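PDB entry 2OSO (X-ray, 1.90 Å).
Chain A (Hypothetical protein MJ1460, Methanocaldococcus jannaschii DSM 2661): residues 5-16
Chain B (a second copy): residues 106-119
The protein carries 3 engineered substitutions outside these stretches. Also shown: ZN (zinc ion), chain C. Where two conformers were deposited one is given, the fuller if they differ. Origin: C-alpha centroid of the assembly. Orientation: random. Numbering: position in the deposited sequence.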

HETATM    1  N   MSE A   5      -5.086 -14.657   6.818  1.00 36.23           N
HETATM    2  CA  MSE A   5      -3.832 -14.929   7.486  1.00 38.83           C
HETATM    3  C   MSE A   5      -3.399 -13.781   8.434  1.00 36.66           C
HETATM    4  O   MSE A   5      -2.472 -13.971   9.187  1.00 37.85           O
HETATM    5  CB  MSE A   5      -2.716 -15.203   6.437  1.00 45.71           C
HETATM    6  CG  MSE A   5      -2.967 -16.410   5.491  1.00 49.36           C
HETATM    7 SE   MSE A   5      -2.857 -18.211   6.329  0.75 58.09          SE
HETATM    8  CE  MSE A   5      -4.026 -19.241   5.106  1.00 51.63           C
ATOM      9  N   GLU A   6      -4.034 -12.605   8.375  1.00 32.60           N
ATOM     10  CA  GLU A   6      -3.672 -11.468   9.227  1.00 31.81           C
ATOM     11  C   GLU A   6      -4.897 -10.842   9.887  1.00 30.98           C
ATOM     12  O   GLU A   6      -6.015 -10.951   9.370  1.00 29.12           O
ATOM     13  CB  GLU A   6      -2.960 -10.389   8.400  1.00 30.95           C
ATOM     14  CG  GLU A   6      -1.706 -10.847   7.702  1.00 30.67           C
ATOM     15  CD  GLU A   6      -0.515 -11.066   8.679  1.00 32.69           C
ATOM     16  OE1 GLU A   6      -0.579 -10.694   9.862  1.00 33.62           O
ATOM     17  OE2 GLU A   6       0.475 -11.661   8.260  1.00 32.96           O
ATOM     18  N   LYS A   7      -4.649 -10.144  10.994  1.00 31.70           N
ATOM     19  CA  LYS A   7      -5.682  -9.675  11.951  1.00 34.40           C
ATOM     20  C   LYS A   7      -6.618  -8.609  11.382  1.00 31.49           C
ATOM     21  O   LYS A   7      -7.822  -8.521  11.693  1.00 29.48           O
ATOM     22  CB  LYS A   7      -5.002  -9.031  13.191  1.00 35.51           C
ATOM     23  CG  LYS A   7      -4.106  -9.941  14.043  1.00 36.67           C
ATOM     24  CD  LYS A   7      -3.080  -9.088  14.859  1.00 35.84           C
ATOM     25  CE  LYS A   7      -2.359  -9.912  15.913  1.00 37.12           C
ATOM     26  NZ  LYS A   7      -1.180  -9.144  16.491  1.00 37.42           N
ATOM     27  N   ILE A   8      -6.031  -7.762  10.584  1.00 29.81           N
ATOM     28  CA  ILE A   8      -6.676  -6.574  10.138  1.00 27.89           C
ATOM     29  C   ILE A   8      -7.530  -6.895   8.897  1.00 26.81           C
ATOM     30  O   ILE A   8      -8.430  -6.129   8.539  1.00 24.54           O
ATOM     31  CB  ILE A   8      -5.566  -5.475   9.913  1.00 30.78           C
ATOM     32  CG1 ILE A   8      -6.204  -4.096   9.862  1.00 32.65           C
ATOM     33  CG2 ILE A   8      -4.645  -5.787   8.687  1.00 30.28           C
ATOM     34  CD1 ILE A   8      -6.518  -3.585  11.210  1.00 34.25           C
ATOM     35  N   PHE A   9      -7.278  -8.036   8.239  1.00 25.28           N
ATOM     36  CA  PHE A   9      -7.956  -8.307   6.940  1.00 25.91           C
ATOM     37  C   PHE A   9      -9.521  -8.311   6.929  1.00 24.80           C
ATOM     38  O   PHE A   9     -10.125  -7.687   6.059  1.00 25.98           O
ATOM     39  CB  PHE A   9      -7.401  -9.578   6.279  1.00 24.60           C
ATOM     40  CG  PHE A   9      -5.991  -9.478   5.819  1.00 24.79           C
ATOM     41  CD1 PHE A   9      -5.318  -8.256   5.728  1.00 24.94           C
ATOM     42  CD2 PHE A   9      -5.349 -10.621   5.355  1.00 26.60           C
ATOM     43  CE1 PHE A   9      -4.010  -8.196   5.205  1.00 25.70           C
ATOM     44  CE2 PHE A   9      -4.025 -10.557   4.834  1.00 24.51           C
ATOM     45  CZ  PHE A   9      -3.377  -9.347   4.784  1.00 25.72           C
ATOM     46  N   PRO A  10     -10.200  -9.019   7.849  1.00 26.08           N
ATOM     47  CA  PRO A  10     -11.653  -8.824   7.797  1.00 25.51           C
ATOM     48  C   PRO A  10     -12.159  -7.386   7.917  1.00 25.15           C
ATOM     49  O   PRO A  10     -13.137  -7.004   7.289  1.00 26.46           O
ATOM     50  CB  PRO A  10     -12.186  -9.686   8.944  1.00 26.05           C
ATOM     51  CG  PRO A  10     -10.954 -10.095   9.766  1.00 26.74           C
ATOM     52  CD  PRO A  10      -9.785 -10.010   8.854  1.00 26.54           C
ATOM     53  N   ASP A  11     -11.492  -6.594   8.718  1.00 24.29           N
ATOM     54  CA  ASP A  11     -11.878  -5.207   8.962  1.00 27.17           C
ATOM     55  C   ASP A  11     -11.679  -4.367   7.686  1.00 24.88           C
ATOM     56  O   ASP A  11     -12.511  -3.516   7.334  1.00 24.37           O
ATOM     57  CB  ASP A  11     -11.020  -4.634  10.124  1.00 30.45           C
ATOM     58  CG  ASP A  11     -11.122  -5.460  11.394  1.00 32.35           C
ATOM     59  OD1 ASP A  11     -12.170  -5.390  12.023  1.00 30.12           O
ATOM     60  OD2 ASP A  11     -10.156  -6.188  11.744  1.00 35.98           O
ATOM     61  N   ILE A  12     -10.592  -4.615   6.972  0.50 24.59           N
ATOM     62  CA  ILE A  12     -10.345  -3.906   5.710  0.50 24.68           C
ATOM     63  C   ILE A  12     -11.468  -4.156   4.690  0.50 24.22           C
ATOM     64  O   ILE A  12     -11.897  -3.221   4.017  0.50 23.20           O
ATOM     65  CB  ILE A  12      -8.938  -4.227   5.112  0.50 25.34           C
ATOM     66  CG1 ILE A  12      -7.833  -3.545   5.937  0.50 25.21           C
ATOM     67  CG2 ILE A  12      -8.834  -3.758   3.666  0.50 25.02           C
ATOM     68  CD1 ILE A  12      -6.712  -4.492   6.297  0.50 25.22           C
ATOM     69  N   LEU A  13     -11.982  -5.388   4.610  1.00 24.23           N
ATOM     70  CA  LEU A  13     -13.062  -5.685   3.692  1.00 27.08           C
ATOM     71  C   LEU A  13     -14.358  -4.921   4.040  1.00 29.83           C
ATOM     72  O   LEU A  13     -15.131  -4.579   3.154  1.00 31.09           O
ATOM     73  CB  LEU A  13     -13.334  -7.193   3.591  1.00 29.04           C
ATOM     74  CG  LEU A  13     -12.300  -8.108   2.926  1.00 30.23           C
ATOM     75  CD1 LEU A  13     -12.790  -9.548   2.927  1.00 30.45           C
ATOM     76  CD2 LEU A  13     -12.014  -7.659   1.534  1.00 28.71           C
ATOM     77  N   GLU A  14     -14.586  -4.654   5.321  1.00 31.58           N
ATOM     78  CA  GLU A  14     -15.751  -3.862   5.741  1.00 32.69           C
ATOM     79  C   GLU A  14     -15.564  -2.377   5.415  1.00 30.52           C
ATOM     80  O   GLU A  14     -16.478  -1.717   4.902  1.00 26.92           O
ATOM     81  CB  GLU A  14     -15.943  -3.978   7.237  1.00 35.58           C
ATOM     82  CG  GLU A  14     -16.826  -5.053   7.692  1.00 38.85           C
ATOM     83  CD  GLU A  14     -17.168  -4.858   9.147  1.00 41.59           C
ATOM     84  OE1 GLU A  14     -16.331  -5.235  10.005  1.00 44.61           O
ATOM     85  OE2 GLU A  14     -18.253  -4.301   9.438  1.00 43.66           O
ATOM     86  N   ALA A  15     -14.372  -1.877   5.737  1.00 29.93           N
ATOM     87  CA  ALA A  15     -13.997  -0.469   5.522  1.00 29.65           C
ATOM     88  C   ALA A  15     -14.073  -0.032   4.076  1.00 29.48           C
ATOM     89  O   ALA A  15     -14.432   1.103   3.821  1.00 28.98           O
ATOM     90  CB  ALA A  15     -12.593  -0.194   6.068  1.00 27.71           C
ATOM     91  N   ILE A  16     -13.670  -0.882   3.123  1.00 31.09           N
ATOM     92  CA  ILE A  16     -13.687  -0.468   1.716  1.00 31.96           C
ATOM     93  C   ILE A  16     -15.122  -0.231   1.198  1.00 32.94           C
ATOM     94  O   ILE A  16     -15.321   0.461   0.215  1.00 34.05           O
ATOM     95  CB  ILE A  16     -12.890  -1.428   0.762  1.00 32.24           C
ATOM     96  CG1 ILE A  16     -13.456  -2.856   0.738  1.00 31.52           C
ATOM     97  CG2 ILE A  16     -11.398  -1.435   1.107  1.00 29.76           C
ATOM     98  CD1 ILE A  16     -13.061  -3.626  -0.535  1.00 31.94           C
TER
ATOM     99  N   PRO B 106      -2.478   4.458  12.576  1.00 25.82           N
ATOM    100  CA  PRO B 106      -3.586   4.141  11.676  1.00 26.71           C
ATOM    101  C   PRO B 106      -4.589   3.172  12.315  1.00 26.88           C
ATOM    102  O   PRO B 106      -4.342   2.628  13.401  1.00 24.41           O
ATOM    103  CB  PRO B 106      -2.890   3.506  10.445  1.00 27.37           C
ATOM    104  CG  PRO B 106      -1.476   3.561  10.687  1.00 28.53           C
ATOM    105  CD  PRO B 106      -1.188   3.927  12.088  1.00 27.41           C
ATOM    106  N   TYR B 107      -5.712   2.986  11.628  1.00 28.17           N
ATOM    107  CA  TYR B 107      -6.715   2.004  11.971  1.00 29.71           C
ATOM    108  C   TYR B 107      -7.405   2.271  13.295  1.00 28.18           C
ATOM    109  O   TYR B 107      -7.725   1.327  13.973  1.00 26.19           O
ATOM    110  CB  TYR B 107      -6.113   0.602  12.035  1.00 33.89           C
ATOM    111  CG  TYR B 107      -5.520   0.152  10.742  1.00 35.24           C
ATOM    112  CD1 TYR B 107      -6.307   0.100   9.602  1.00 36.60           C
ATOM    113  CD2 TYR B 107      -4.214  -0.282  10.663  1.00 36.01           C
ATOM    114  CE1 TYR B 107      -5.804  -0.324   8.419  1.00 36.66           C
ATOM    115  CE2 TYR B 107      -3.684  -0.733   9.468  1.00 36.20           C
ATOM    116  CZ  TYR B 107      -4.507  -0.751   8.340  1.00 35.99           C
ATOM    117  OH  TYR B 107      -4.050  -1.157   7.094  1.00 37.51           O
ATOM    118  N   GLN B 108      -7.610   3.535  13.651  1.00 27.90           N
ATOM    119  CA  GLN B 108      -8.365   3.884  14.888  1.00 28.97           C
ATOM    120  C   GLN B 108      -9.882   3.594  14.810  1.00 28.93           C
ATOM    121  O   GLN B 108     -10.595   3.536  15.842  1.00 30.57           O
ATOM    122  CB  GLN B 108      -8.109   5.347  15.246  1.00 29.14           C
ATOM    123  CG  GLN B 108      -6.685   5.680  15.650  1.00 29.88           C
ATOM    124  CD  GLN B 108      -6.479   7.185  15.769  1.00 30.31           C
ATOM    125  OE1 GLN B 108      -7.321   7.870  16.334  1.00 32.28           O
ATOM    126  NE2 GLN B 108      -5.419   7.716  15.161  1.00 28.00           N
ATOM    127  N   TRP B 109     -10.381   3.423  13.595  1.00 30.10           N
ATOM    128  CA  TRP B 109     -11.754   2.952  13.336  1.00 28.68           C
ATOM    129  C   TRP B 109     -11.896   1.438  13.601  1.00 29.63           C
ATOM    130  O   TRP B 109     -12.992   0.885  13.472  1.00 28.61           O
ATOM    131  CB  TRP B 109     -12.180   3.281  11.904  1.00 28.10           C
ATOM    132  CG  TRP B 109     -11.159   2.929  10.835  1.00 27.53           C
ATOM    133  CD1 TRP B 109     -10.181   3.744  10.316  1.00 28.23           C
ATOM    134  CD2 TRP B 109     -11.017   1.673  10.165  1.00 25.95           C
ATOM    135  NE1 TRP B 109      -9.436   3.060   9.404  1.00 28.15           N
ATOM    136  CE2 TRP B 109      -9.927   1.788   9.288  1.00 28.53           C
ATOM    137  CE3 TRP B 109     -11.696   0.461  10.232  1.00 28.33           C
ATOM    138  CZ2 TRP B 109      -9.511   0.729   8.494  1.00 29.00           C
ATOM    139  CZ3 TRP B 109     -11.278  -0.587   9.458  1.00 27.68           C
ATOM    140  CH2 TRP B 109     -10.213  -0.455   8.608  1.00 28.21           C
ATOM    141  N   VAL B 110     -10.784   0.762  13.945  1.00 28.44           N
ATOM    142  CA  VAL B 110     -10.823  -0.659  14.303  1.00 27.02           C
ATOM    143  C   VAL B 110     -10.884  -0.923  15.810  1.00 26.20           C
ATOM    144  O   VAL B 110     -10.095  -0.410  16.592  1.00 24.62           O
ATOM    145  CB  VAL B 110      -9.594  -1.426  13.724  1.00 26.97           C
ATOM    146  CG1 VAL B 110      -9.619  -2.865  14.157  1.00 26.35           C
ATOM    147  CG2 VAL B 110      -9.564  -1.351  12.235  1.00 28.23           C
ATOM    148  N   SER B 111     -11.822  -1.755  16.222  1.00 26.15           N
ATOM    149  CA  SER B 111     -11.812  -2.290  17.550  1.00 28.89           C
ATOM    150  C   SER B 111     -11.493  -3.809  17.584  1.00 28.47           C
ATOM    151  O   SER B 111     -12.147  -4.600  16.922  1.00 27.65           O
ATOM    152  CB  SER B 111     -13.148  -2.000  18.218  1.00 29.05           C
ATOM    153  OG  SER B 111     -13.243  -2.753  19.396  1.00 32.03           O
ATOM    154  N   LYS B 112     -10.515  -4.199  18.409  1.00 29.73           N
ATOM    155  CA  LYS B 112     -10.061  -5.585  18.508  1.00 31.28           C
ATOM    156  C   LYS B 112      -9.503  -5.847  19.937  1.00 31.86           C
ATOM    157  O   LYS B 112      -8.843  -4.971  20.505  1.00 30.44           O
ATOM    158  CB  LYS B 112      -8.975  -5.789  17.427  1.00 34.98           C
ATOM    159  CG  LYS B 112      -8.652  -7.246  17.122  1.00 37.34           C
ATOM    160  CD  LYS B 112      -8.516  -7.516  15.604  1.00 38.45           C
ATOM    161  CE  LYS B 112      -9.854  -7.755  14.978  1.00 38.82           C
ATOM    162  NZ  LYS B 112      -9.811  -8.021  13.514  1.00 38.34           N
ATOM    163  N   GLU B 113      -9.743  -7.034  20.502  1.00 31.63           N
ATOM    164  CA  GLU B 113      -9.192  -7.393  21.822  1.00 32.94           C
ATOM    165  C   GLU B 113      -7.674  -7.554  21.868  1.00 31.42           C
ATOM    166  O   GLU B 113      -7.057  -7.417  22.929  1.00 31.99           O
ATOM    167  CB  GLU B 113      -9.808  -8.697  22.358  1.00 34.70           C
ATOM    168  CG  GLU B 113     -11.303  -8.685  22.528  1.00 35.84           C
ATOM    169  CD  GLU B 113     -11.798  -9.872  23.338  1.00 37.81           C
ATOM    170  OE1 GLU B 113     -10.956 -10.639  23.915  1.00 40.55           O
ATOM    171  OE2 GLU B 113     -13.034 -10.030  23.431  1.00 40.24           O
ATOM    172  N   GLU B 114      -7.080  -7.868  20.725  1.00 30.76           N
ATOM    173  CA  GLU B 114      -5.680  -8.140  20.625  1.00 29.13           C
ATOM    174  C   GLU B 114      -5.049  -6.972  19.832  1.00 27.03           C
ATOM    175  O   GLU B 114      -5.738  -6.336  19.003  1.00 27.00           O
ATOM    176  CB  GLU B 114      -5.462  -9.473  19.911  1.00 31.40           C
ATOM    177  CG  GLU B 114      -4.320 -10.295  20.448  1.00 33.86           C
ATOM    178  CD  GLU B 114      -4.728 -11.729  20.750  1.00 35.82           C
ATOM    179  N   PRO B 115      -3.796  -6.651  20.137  1.00 24.89           N
ATOM    180  CA  PRO B 115      -3.080  -5.576  19.407  1.00 24.69           C
ATOM    181  C   PRO B 115      -3.027  -5.836  17.909  1.00 25.64           C
ATOM    182  O   PRO B 115      -2.873  -7.026  17.517  1.00 25.91           O
ATOM    183  CB  PRO B 115      -1.678  -5.605  20.061  1.00 24.28           C
ATOM    184  CG  PRO B 115      -1.841  -6.131  21.327  1.00 24.44           C
ATOM    185  CD  PRO B 115      -2.938  -7.186  21.216  1.00 23.81           C
ATOM    186  N   ILE B 116      -3.073  -4.775  17.063  1.00 23.94           N
ATOM    187  CA  ILE B 116      -3.274  -4.960  15.610  1.00 22.19           C
ATOM    188  C   ILE B 116      -2.109  -4.544  14.712  1.00 21.49           C
ATOM    189  O   ILE B 116      -2.165  -4.815  13.570  1.00 23.55           O
ATOM    190  CB  ILE B 116      -4.606  -4.344  15.058  1.00 20.47           C
ATOM    191  CG1 ILE B 116      -4.691  -2.806  15.255  1.00 21.58           C
ATOM    192  CG2 ILE B 116      -5.872  -5.024  15.805  1.00 18.80           C
ATOM    193  CD1 ILE B 116      -5.768  -2.129  14.469  1.00 21.04           C
ATOM    194  N   HIS B 117      -1.107  -3.872  15.245  1.00 20.38           N
ATOM    195  CA  HIS B 117      -0.187  -3.109  14.428  1.00 22.38           C
ATOM    196  C   HIS B 117       1.077  -3.965  14.224  1.00 22.21           C
ATOM    197  O   HIS B 117       2.186  -3.531  14.525  1.00 22.15           O
ATOM    198  CB  HIS B 117       0.096  -1.758  15.049  1.00 20.57           C
ATOM    199  CG  HIS B 117      -1.032  -0.784  14.935  1.00 22.20           C
ATOM    200  ND1 HIS B 117      -1.841  -0.438  16.002  1.00 26.29           N
ATOM    201  CD2 HIS B 117      -1.593  -0.208  13.850  1.00 21.74           C
ATOM    202  CE1 HIS B 117      -2.767   0.416  15.596  1.00 25.80           C
ATOM    203  NE2 HIS B 117      -2.643   0.563  14.289  1.00 23.71           N
ATOM    204  N   ASP B 118       0.870  -5.163  13.652  1.00 22.51           N
ATOM    205  CA  ASP B 118       1.949  -6.124  13.354  1.00 21.87           C
ATOM    206  C   ASP B 118       2.956  -5.595  12.309  1.00 23.10           C
ATOM    207  O   ASP B 118       4.152  -5.846  12.459  1.00 22.34           O
ATOM    208  CB  ASP B 118       1.426  -7.427  12.776  1.00 23.02           C
ATOM    209  CG  ASP B 118       0.716  -8.287  13.769  1.00 26.52           C
ATOM    210  OD1 ASP B 118       0.381  -7.824  14.876  1.00 28.56           O
ATOM    211  OD2 ASP B 118       0.473  -9.443  13.383  1.00 28.30           O
ATOM    212  N   PHE B 119       2.446  -4.985  11.237  1.00 22.99           N
ATOM    213  CA  PHE B 119       3.303  -4.327  10.209  1.00 22.68           C
ATOM    214  C   PHE B 119       4.180  -3.240  10.837  1.00 24.14           C
ATOM    215  O   PHE B 119       5.400  -3.244  10.651  1.00 26.99           O
ATOM    216  CB  PHE B 119       2.436  -3.794   9.048  1.00 22.62           C
ATOM    217  CG  PHE B 119       3.197  -3.066   7.995  1.00 23.13           C
ATOM    218  CD1 PHE B 119       4.166  -3.727   7.249  1.00 21.74           C
ATOM    219  CD2 PHE B 119       2.894  -1.758   7.669  1.00 21.74           C
ATOM    220  CE1 PHE B 119       4.882  -3.039   6.281  1.00 23.22           C
ATOM    221  CE2 PHE B 119       3.604  -1.107   6.666  1.00 23.66           C
ATOM    222  CZ  PHE B 119       4.569  -1.777   5.961  1.00 23.85           C
TER
HETATM  223 ZN    ZN C 163      -1.607  -0.600  18.035  1.00 23.35          ZN
HETATM  224  O   HOH W   1       1.926 -10.348  11.161  1.00 21.67           O

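What holds the two copies together most firmly? Two lysines, one from each chain, make the salt bridges. K7(A) NZ lies 2.6 Å from D118(B) OD1, and K112(B) NZ lies 2.6 Å from D11(A) OD2. Each ammonium also donates to a backbone carbonyl of the other copy: K7(A) NZ to P115(B) O at 2.9 Å, and K112(B) NZ to K7(A) O at 2.7 Å. K7(A) therefore takes part twice, giving through its side chain and accepting through its main chain. Its side chain, with chi2 to chi4 all t, reaches past I116(B), where K7(A) CD comes 4.2 Å from I116(B) CA.

How are the acidic groups near this lysine accommodated? E6(A) OE1 and D118(B) OD2 are only 3.9 Å apart, close for like charges. A water donates to both, its O 2.8 Å from E6(A) OE1 and 2.8 Å from D118(B) OD2, so it bridges the two carboxylates, while the other oxygen of D118(B) receives the lysine.

What fills the apolar centre? I8(A) turns its CA-to-CB bond sideways, yet its CD1 reaches into a pocket of three chain B side chains. I8(A) CD1 is 3.6 Å from I116(B) CD1 and 3.9 Å from V110(B) CG2. It also sits over one face of the Y107(B) ring in a CH-pi contact, 14° off the ring normal.

Where does the packing continue along the helix? It passes to W109(B), which follows Y107(B) by two residues in a type I turn closed by V110(B) N to Y107(B) O at 3.1 Å. A15(A) points toward chain B and places its CB over one face of the indole, 3.5 Å from W109(B) CH2. One helical turn earlier, D11(A) O lies 3.8 Å from W109(B) CZ3 while accepting the helical hydrogen bond from A15(A) N at 2.9 Å.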